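Xylulose kinase (Escherichia coli, PDB 2ITM) catalyses the ATP-dependent phosphorylation of D-xylulose to D-xylulose 5-phosphate, and less efficiently acts on 1-deoxy-D-xylulose. Local coordinates at residues S289-A294 and D375-V380; A236-V241 and Q248-L253; D299-L304 and R363-G368. All coordinates share one frame; numbering follows the deposited sequence.

Contact 1 of 3, residues S289-A294 and D375-V380; sequences SVMLSA and DGMDVV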
loop_
_atom_site.group_PDB
_atom_site.type_symbol
_atom_site.label_atom_id
_atom_site.label_comp_id
_atom_site.label_asym_id
_atom_site.label_seq_id
_atom_site.Cartn_x
_atom_site.Cartn_y
_atom_site.Cartn_z
ATOM N N SER A 289 -12.280 13.734 22.017
ATOM C CA SER A 289 -11.377 12.810 21.378
ATOM C C SER A 289 -10.962 13.348 20.031
ATOM O O SER A 289 -11.791 13.805 19.262
ATOM C CB SER A 289 -12.040 11.450 21.223
ATOM O OG SER A 289 -11.156 10.534 20.647
ATOM N N VAL A 290 -9.670 13.300 19.759
ATOM C CA VAL A 290 -9.185 13.587 18.433
ATOM C C VAL A 290 -9.769 12.585 17.452
ATOM O O VAL A 290 -9.835 11.402 17.726
ATOM C CB VAL A 290 -7.666 13.634 18.351
ATOM C CG1 VAL A 290 -7.224 13.969 16.964
ATOM C CG2 VAL A 290 -7.133 14.653 19.298
ATOM N N MET A 291 -10.220 13.087 16.320
ATOM C CA MET A 291 -10.762 12.245 15.280
ATOM C C MET A 291 -10.026 12.493 13.993
ATOM O O MET A 291 -9.314 13.471 13.866
ATOM C CB MET A 291 -12.239 12.526 15.102
ATOM C CG MET A 291 -13.052 12.275 16.359
ATOM S SD MET A 291 -13.155 10.560 16.812
ATOM C CE MET A 291 -14.773 10.192 16.264
ATOM N N LEU A 292 -10.202 11.598 13.034
ATOM C CA LEU A 292 -9.768 11.834 11.667
ATOM C C LEU A 292 -10.352 13.149 11.164
ATOM O O LEU A 292 -11.443 13.540 11.542
ATOM C CB LEU A 292 -10.121 10.667 10.738
ATOM C CG LEU A 292 -9.388 9.348 10.936
ATOM C CD1 LEU A 292 -10.249 8.207 10.515
ATOM C CD2 LEU A 292 -8.064 9.306 10.222
ATOM N N SER A 293 -9.595 13.814 10.307
ATOM C CA SER A 293 -10.104 14.926 9.535
ATOM C C SER A 293 -10.810 14.387 8.304
ATOM O O SER A 293 -10.202 14.210 7.272
ATOM C CB SER A 293 -8.971 15.857 9.114
ATOM O OG SER A 293 -8.154 16.184 10.212
ATOM N N ALA A 294 -12.103 14.128 8.436
ATOM C CA ALA A 294 -12.901 13.571 7.354
ATOM C C ALA A 294 -12.791 14.477 6.147
ATOM O O ALA A 294 -12.926 14.042 5.011
ATOM C CB ALA A 294 -14.313 13.474 7.779
ATOM N N ASP A 375 -16.786 4.170 15.390
ATOM C CA ASP A 375 -16.113 3.531 16.504
ATOM C C ASP A 375 -15.612 4.591 17.463
ATOM O O ASP A 375 -15.665 4.423 18.673
ATOM C CB ASP A 375 -14.937 2.688 16.013
ATOM C CG ASP A 375 -15.350 1.307 15.545
ATOM O OD1 ASP A 375 -16.421 0.821 15.951
ATOM O OD2 ASP A 375 -14.650 0.649 14.773
ATOM N N GLY A 376 -15.112 5.685 16.894
ATOM C CA GLY A 376 -14.618 6.807 17.667
ATOM C C GLY A 376 -15.678 7.394 18.572
ATOM O O GLY A 376 -15.465 7.605 19.766
ATOM N N MET A 377 -16.841 7.654 18.006
ATOM C CA MET A 377 -17.963 8.122 18.802
ATOM C C MET A 377 -18.436 7.103 19.844
ATOM O O MET A 377 -18.693 7.485 20.980
ATOM C CB MET A 377 -19.108 8.583 17.901
ATOM C CG MET A 377 -18.761 9.807 17.065
ATOM S SD MET A 377 -20.160 10.617 16.309
ATOM C CE MET A 377 -20.561 9.462 15.037
ATOM N N ASP A 378 -18.531 5.839 19.465
ATOM C CA ASP A 378 -18.920 4.779 20.384
ATOM C C ASP A 378 -18.067 4.759 21.655
ATOM O O ASP A 378 -18.572 4.624 22.741
ATOM C CB ASP A 378 -18.833 3.424 19.686
ATOM C CG ASP A 378 -19.970 3.184 18.708
ATOM O OD1 ASP A 378 -20.949 3.933 18.730
ATOM O OD2 ASP A 378 -19.956 2.262 17.883
ATOM N N VAL A 379 -16.759 4.888 21.489
ATOM C CA VAL A 379 -15.834 4.916 22.607
ATOM C C VAL A 379 -16.163 6.052 23.612
ATOM O O VAL A 379 -16.256 5.825 24.804
ATOM C CB VAL A 379 -14.378 5.043 22.116
ATOM C CG1 VAL A 379 -13.431 5.222 23.276
ATOM C CG2 VAL A 379 -13.993 3.865 21.284
ATOM N N VAL A 380 -16.355 7.258 23.100
ATOM C CA VAL A 380 -16.790 8.384 23.904
ATOM C C VAL A 380 -18.118 8.117 24.602
ATOM O O VAL A 380 -18.282 8.412 25.772
ATOM C CB VAL A 380 -16.834 9.660 23.067
ATOM C CG1 VAL A 380 -17.644 10.733 23.729
ATOM C CG2 VAL A 380 -15.428 10.147 22.801
HETATM O O HOH W 1 -12.793 8.030 20.686
#
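This is a buried helix-on-sheet contact in the C-terminal domain, where Met291 and Ser289 on strand 285-291 face Gly376, Met377 and Val380 on helix 358-381. The two short segments run almost exactly antiparallel, at 175°, with their axes 9.7 Å apart. Met291 does most of the reaching. Its chain bends at both chi2 (-68°) and chi3, and this curl lays the terminal methyl on the helix backbone: CE of Met291 sits 3.7 Å from CA of Gly376. With no side chain in the way, the methyl settles directly on the main chain there, and CE of Met291 is equally close, 3.7 Å, to N of Met377. The same CE of Met291 also meets CG of Met377 at 4.1 Å, although the CB of Met377 is directed away from the strand.

A long helix packed on a sheet is the layering of the actin-like ATPase fold, to which both domains of FGGY kinases belong. Tyr259 on the adjoining strand 257-262 packs against Met291, Met377 and Val380. Val290, between the two contact residues, is turned off the helix and touches the bound D-xylulose.

One turn further along the helix, CG2 of Val380 meets CB of Ser289 at 4.0 Å. The hydroxyl of that serine is put to polar use: a water lies 3.0 Å from OG of Ser289 and donates a hydrogen bond to O of Gly376 at 2.9 Å, bridging strand side chain and helix carbonyl. That carbonyl also accepts a weak helical bond from N of Val380, so it has two partners. On other flanks of the helix, Asp375 and Asp378 form salt bridges with Arg473 and Arg469 of helix 459-479.

Contact 2 of 3, residues A236-V241 and Q248-L253; sequences AGAVGV and QAMLSL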
loop_
_atom_site.group_PDB
_atom_site.type_symbol
_atom_site.label_atom_id
_atom_site.label_comp_id
_atom_site.label_asym_id
_atom_site.label_seq_id
_atom_site.Cartn_x
_atom_site.Cartn_y
_atom_site.Cartn_z
ATOM N N ALA A 236 -14.095 26.588 23.588
ATOM C CA ALA A 236 -14.601 27.837 23.035
ATOM C C ALA A 236 -15.338 27.648 21.721
ATOM O O ALA A 236 -16.400 28.192 21.530
ATOM C CB ALA A 236 -13.496 28.852 22.885
ATOM N N GLY A 237 -14.745 26.882 20.820
ATOM C CA GLY A 237 -15.437 26.369 19.662
ATOM C C GLY A 237 -16.806 25.794 19.940
ATOM O O GLY A 237 -17.762 26.136 19.282
ATOM N N ALA A 238 -16.884 24.920 20.931
ATOM C CA ALA A 238 -18.139 24.304 21.310
ATOM C C ALA A 238 -19.151 25.339 21.743
ATOM O O ALA A 238 -20.326 25.212 21.447
ATOM C CB ALA A 238 -17.932 23.296 22.398
ATOM N N VAL A 239 -18.690 26.348 22.466
ATOM C CA VAL A 239 -19.589 27.380 22.921
ATOM C C VAL A 239 -20.148 28.179 21.735
ATOM O O VAL A 239 -21.316 28.563 21.733
ATOM C CB VAL A 239 -18.875 28.318 23.938
ATOM C CG1 VAL A 239 -19.639 29.603 24.104
ATOM C CG2 VAL A 239 -18.731 27.619 25.311
ATOM N N GLY A 240 -19.306 28.456 20.754
ATOM C CA GLY A 240 -19.725 29.148 19.557
ATOM C C GLY A 240 -20.756 28.379 18.763
ATOM O O GLY A 240 -21.516 28.946 18.039
ATOM N N VAL A 241 -20.763 27.066 18.927
ATOM C CA VAL A 241 -21.584 26.187 18.115
ATOM C C VAL A 241 -22.857 25.874 18.873
ATOM O O VAL A 241 -23.807 25.360 18.317
ATOM C CB VAL A 241 -20.789 24.918 17.742
ATOM C CG1 VAL A 241 -21.669 23.736 17.513
ATOM C CG2 VAL A 241 -19.917 25.180 16.547
ATOM N N GLN A 248 -25.179 17.194 24.782
ATOM C CA GLN A 248 -24.923 17.827 23.502
ATOM C C GLN A 248 -23.569 17.410 22.955
ATOM O O GLN A 248 -22.596 17.351 23.681
ATOM C CB GLN A 248 -25.019 19.346 23.598
ATOM C CG GLN A 248 -26.411 19.866 23.887
ATOM C CD GLN A 248 -26.464 21.369 23.908
ATOM O OE1 GLN A 248 -26.219 21.997 24.911
ATOM N NE2 GLN A 248 -26.824 21.950 22.789
ATOM N N ALA A 249 -23.532 17.103 21.669
ATOM C CA ALA A 249 -22.338 16.577 21.043
ATOM C C ALA A 249 -22.180 17.096 19.633
ATOM O O ALA A 249 -23.153 17.237 18.901
ATOM C CB ALA A 249 -22.358 15.078 21.045
ATOM N N MET A 250 -20.934 17.366 19.265
ATOM C CA MET A 250 -20.592 17.777 17.921
ATOM C C MET A 250 -19.448 16.963 17.347
ATOM O O MET A 250 -18.534 16.585 18.055
ATOM C CB MET A 250 -20.272 19.268 17.872
ATOM C CG MET A 250 -18.977 19.653 18.547
ATOM S SD MET A 250 -18.728 21.412 18.812
ATOM C CE MET A 250 -18.054 21.871 17.254
ATOM N N LEU A 251 -19.520 16.699 16.054
ATOM C CA LEU A 251 -18.437 16.080 15.317
ATOM C C LEU A 251 -17.942 17.013 14.234
ATOM O O LEU A 251 -18.677 17.353 13.326
ATOM C CB LEU A 251 -18.886 14.758 14.696
ATOM C CG LEU A 251 -17.941 14.030 13.747
ATOM C CD1 LEU A 251 -16.716 13.530 14.462
ATOM C CD2 LEU A 251 -18.646 12.890 13.076
ATOM N N SER A 252 -16.693 17.434 14.346
ATOM C CA SER A 252 -16.140 18.339 13.364
ATOM C C SER A 252 -15.313 17.609 12.335
ATOM O O SER A 252 -14.225 17.140 12.619
ATOM C CB SER A 252 -15.348 19.462 14.005
ATOM O OG SER A 252 -14.908 20.393 13.037
ATOM N N LEU A 253 -15.853 17.529 11.132
ATOM C CA LEU A 253 -15.136 16.973 10.011
ATOM C C LEU A 253 -14.382 18.069 9.271
ATOM O O LEU A 253 -14.464 18.185 8.062
ATOM C CB LEU A 253 -16.100 16.237 9.084
ATOM C CG LEU A 253 -17.268 15.504 9.745
ATOM C CD1 LEU A 253 -18.390 15.329 8.789
ATOM C CD2 LEU A 253 -16.847 14.178 10.273
#
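Met250, on strand 249-253, pushes its thioether against Ala238 and Val241 near the end of helix 233-241, and that one side chain supplies the strand's whole share of the contact. The close packing is at its tip. SD of Met250 rests 3.9 Å from CA of Ala238, touching the helix backbone itself, with CB of Ala238 only slightly farther from the sulfur at 4.1 Å. Val241, on the same helix, meets Met250 tip to tip: its CG2 approaches CE of Met250 to 3.9 Å, while its CG1 lies 4.0 Å from SD of Met250. Both valine methyls therefore border the end of the methionine. The route to this position is set by chi1 of 70°, which places CG between backbone N and carbonyl carbon; the chain then runs extended through chi2 and turns only at chi3 (-85°), bringing CE round to the valine.

Away from Met250 the fit slackens, both at Gln248, just ahead of the strand, and at Ser252. Gln248 has its CB directed at the helix, yet its side chain stays 6.4 Å from the nearest atom of 236-241 and is partly exposed; its OE1 instead accepts bonds from the backbone N of Val244 and Asp245 in the connecting loop. Ser252, also partly exposed, keeps its side chain 7.7 Å off the same segment. On the sheet side, Met250 is backed by Phe260, Thr391 and Ile393.

Across this junction the helix that begins at Asp233, the probable proton acceptor, meets the first strand of the C-terminal sheet; the side chains of Asp233 and Ala238 are about 10 Å apart. Sulfur and methyl groups make only apolar, nondirectional contacts here, so the fit rests on shape.

Contact 3 of 3, residues D299-L304 and R363-G368; sequences DWAAKL and RAVLEG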
loop_
_atom_site.group_PDB
_atom_site.type_symbol
_atom_site.label_atom_id
_atom_site.label_comp_id
_atom_site.label_asym_id
_atom_site.label_seq_id
_atom_site.Cartn_x
_atom_site.Cartn_y
_atom_site.Cartn_z
ATOM N N ASP A 299 -10.897 14.918 0.640
ATOM C CA ASP A 299 -10.094 15.610 -0.345
ATOM C C ASP A 299 -9.036 14.694 -0.926
ATOM O O ASP A 299 -8.656 14.821 -2.081
ATOM C CB ASP A 299 -9.458 16.854 0.259
ATOM C CG ASP A 299 -10.446 17.970 0.452
ATOM O OD1 ASP A 299 -10.257 18.762 1.381
ATOM O OD2 ASP A 299 -11.446 18.134 -0.266
ATOM N N TRP A 300 -8.561 13.767 -0.109
ATOM C CA TRP A 300 -7.421 12.951 -0.486
ATOM C C TRP A 300 -7.877 11.782 -1.344
ATOM O O TRP A 300 -7.360 11.586 -2.435
ATOM C CB TRP A 300 -6.643 12.498 0.752
ATOM C CG TRP A 300 -5.684 11.389 0.516
ATOM C CD1 TRP A 300 -4.387 11.495 0.140
ATOM C CD2 TRP A 300 -5.942 9.999 0.665
ATOM N NE1 TRP A 300 -3.818 10.253 0.037
ATOM C CE2 TRP A 300 -4.760 9.316 0.350
ATOM C CE3 TRP A 300 -7.067 9.249 1.033
ATOM C CZ2 TRP A 300 -4.669 7.933 0.384
ATOM C CZ3 TRP A 300 -6.973 7.879 1.061
ATOM C CH2 TRP A 300 -5.790 7.234 0.748
ATOM N N ALA A 301 -8.868 11.039 -0.867
ATOM C CA ALA A 301 -9.597 10.114 -1.716
ATOM C C ALA A 301 -9.956 10.607 -3.106
ATOM O O ALA A 301 -10.032 9.831 -4.042
ATOM C CB ALA A 301 -10.917 9.731 -1.084
ATOM N N ALA A 302 -10.156 11.911 -3.218
ATOM C CA ALA A 302 -10.422 12.547 -4.492
ATOM C C ALA A 302 -9.174 12.595 -5.336
ATOM O O ALA A 302 -9.142 12.059 -6.430
ATOM C CB ALA A 302 -10.977 13.935 -4.285
ATOM N N LYS A 303 -8.134 13.229 -4.826
ATOM C CA LYS A 303 -6.948 13.432 -5.637
ATOM C C LYS A 303 -6.174 12.150 -5.863
ATOM O O LYS A 303 -5.716 11.900 -6.963
ATOM C CB LYS A 303 -6.038 14.501 -5.047
ATOM C CG LYS A 303 -4.549 14.191 -5.184
ATOM C CD LYS A 303 -4.104 14.190 -6.644
ATOM C CE LYS A 303 -2.809 14.957 -6.837
ATOM N NZ LYS A 303 -2.172 15.280 -5.543
ATOM N N LEU A 304 -6.021 11.358 -4.818
ATOM C CA LEU A 304 -5.728 9.942 -4.955
ATOM C C LEU A 304 -6.287 9.143 -6.120
ATOM O O LEU A 304 -5.562 8.407 -6.776
ATOM C CB LEU A 304 -6.269 9.176 -3.755
ATOM C CG LEU A 304 -5.582 7.865 -3.390
ATOM C CD1 LEU A 304 -4.098 8.022 -3.249
ATOM C CD2 LEU A 304 -6.166 7.333 -2.121
ATOM N N ARG A 363 -15.525 4.269 -2.924
ATOM C CA ARG A 363 -16.410 3.654 -1.961
ATOM C C ARG A 363 -15.726 3.156 -0.695
ATOM O O ARG A 363 -16.233 3.352 0.391
ATOM C CB ARG A 363 -17.184 2.526 -2.599
ATOM C CG ARG A 363 -18.626 2.831 -2.738
ATOM C CD ARG A 363 -19.494 2.273 -1.672
ATOM N NE ARG A 363 -20.778 1.945 -2.266
ATOM C CZ ARG A 363 -21.873 1.651 -1.596
ATOM N NH1 ARG A 363 -21.869 1.639 -0.277
ATOM N NH2 ARG A 363 -22.968 1.361 -2.250
ATOM N N ALA A 364 -14.587 2.504 -0.858
ATOM C CA ALA A 364 -13.842 1.970 0.269
ATOM C C ALA A 364 -13.429 3.047 1.271
ATOM O O ALA A 364 -13.608 2.894 2.462
ATOM C CB ALA A 364 -12.658 1.203 -0.204
ATOM N N VAL A 365 -12.899 4.147 0.763
ATOM C CA VAL A 365 -12.499 5.257 1.592
ATOM C C VAL A 365 -13.630 5.828 2.432
ATOM O O VAL A 365 -13.502 5.960 3.634
ATOM C CB VAL A 365 -11.800 6.354 0.775
ATOM C CG1 VAL A 365 -11.285 7.425 1.680
ATOM C CG2 VAL A 365 -10.670 5.769 -0.016
ATOM N N LEU A 366 -14.745 6.140 1.794
ATOM C CA LEU A 366 -15.892 6.680 2.497
ATOM C C LEU A 366 -16.337 5.764 3.622
ATOM O O LEU A 366 -16.577 6.202 4.727
ATOM C CB LEU A 366 -17.046 6.930 1.530
ATOM C CG LEU A 366 -16.825 7.960 0.424
ATOM C CD1 LEU A 366 -18.122 8.265 -0.308
ATOM C CD2 LEU A 366 -16.221 9.206 0.992
ATOM N N GLU A 367 -16.437 4.483 3.316
ATOM C CA GLU A 367 -16.959 3.528 4.259
ATOM C C GLU A 367 -15.993 3.315 5.414
ATOM O O GLU A 367 -16.408 3.224 6.557
ATOM C CB GLU A 367 -17.302 2.214 3.568
ATOM C CG GLU A 367 -18.476 2.329 2.611
ATOM C CD GLU A 367 -18.869 1.023 1.952
ATOM O OE1 GLU A 367 -17.988 0.226 1.605
ATOM O OE2 GLU A 367 -20.073 0.818 1.770
ATOM N N GLY A 368 -14.707 3.254 5.106
ATOM C CA GLY A 368 -13.685 3.058 6.118
ATOM C C GLY A 368 -13.464 4.224 7.059
ATOM O O GLY A 368 -13.341 4.055 8.262
#
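Ala301 and Val365 bring two helices of the C-terminal domain together, 294-304 and 358-381. Val365 is the side chain to follow. Its CB leaves the helix directed at the partner and lies 4.0 Å from CB of Ala301. From there the two branches part. CG1, held opposite the backbone N by a chi1 of -175°, makes the tightest approach, 3.6 Å to CB of Ala301, and also comes to the rim of the Trp300 indole: it lies near the ring plane, at the edge, 4.4 Å from CZ3 of Trp300. CG2 of Val365 lies 4.1 Å from CB of Ala301 and is as near to CZ3 of Trp300 as CG1 is. The alanine methyl is thus touched by every side-chain carbon of the valine. With only a methyl on Ala301, the backbones lie close, 6.6 Å between CA of Ala301 and CA of Val365.

Phe349, on strand 345-353, packs on Val365 from outside the pair, and Leu313 of helix 310-316 touches Ala301. On helix 358-381 itself, NH1 of Arg363 lies 2.8 Å from OE2 of Glu367, one turn on, in a salt bridge whose hydrogen bond is bent and weak; the same carboxylate oxygen is hydrogen-bonded to OH of Tyr465.

The indole also looks outward: its ring meets that of His354 of the second subunit, with planes at about 50°. The arrangement is buried helix-on-helix packing in the actin-like C-terminal domain of an FGGY kinase, here lying right beside the homodimer interface.

From the N terminus, contact 2 comes first, closing a six-residue connection that takes the chain from helix 233-241 into strand 249-253 of the C-terminal sheet. Contact 1 opens later and closes a loop of 80 residues between strand 285-291 and helix 358-381. Nested inside it, contact 3 closes a loop of 58 residues between helices 294-304 and 358-381, so helix 358-381 serves both: its earlier part against a helix, its later part against the sheet. Contacts 1 and 2 share the sheet that holds strands 249-253 and 285-291 and touch, Ala294 CB lying 3.5 Å from Leu253 CB. Contact 3 stands apart, about 25 Å from contact 2 between centres, toward the second subunit.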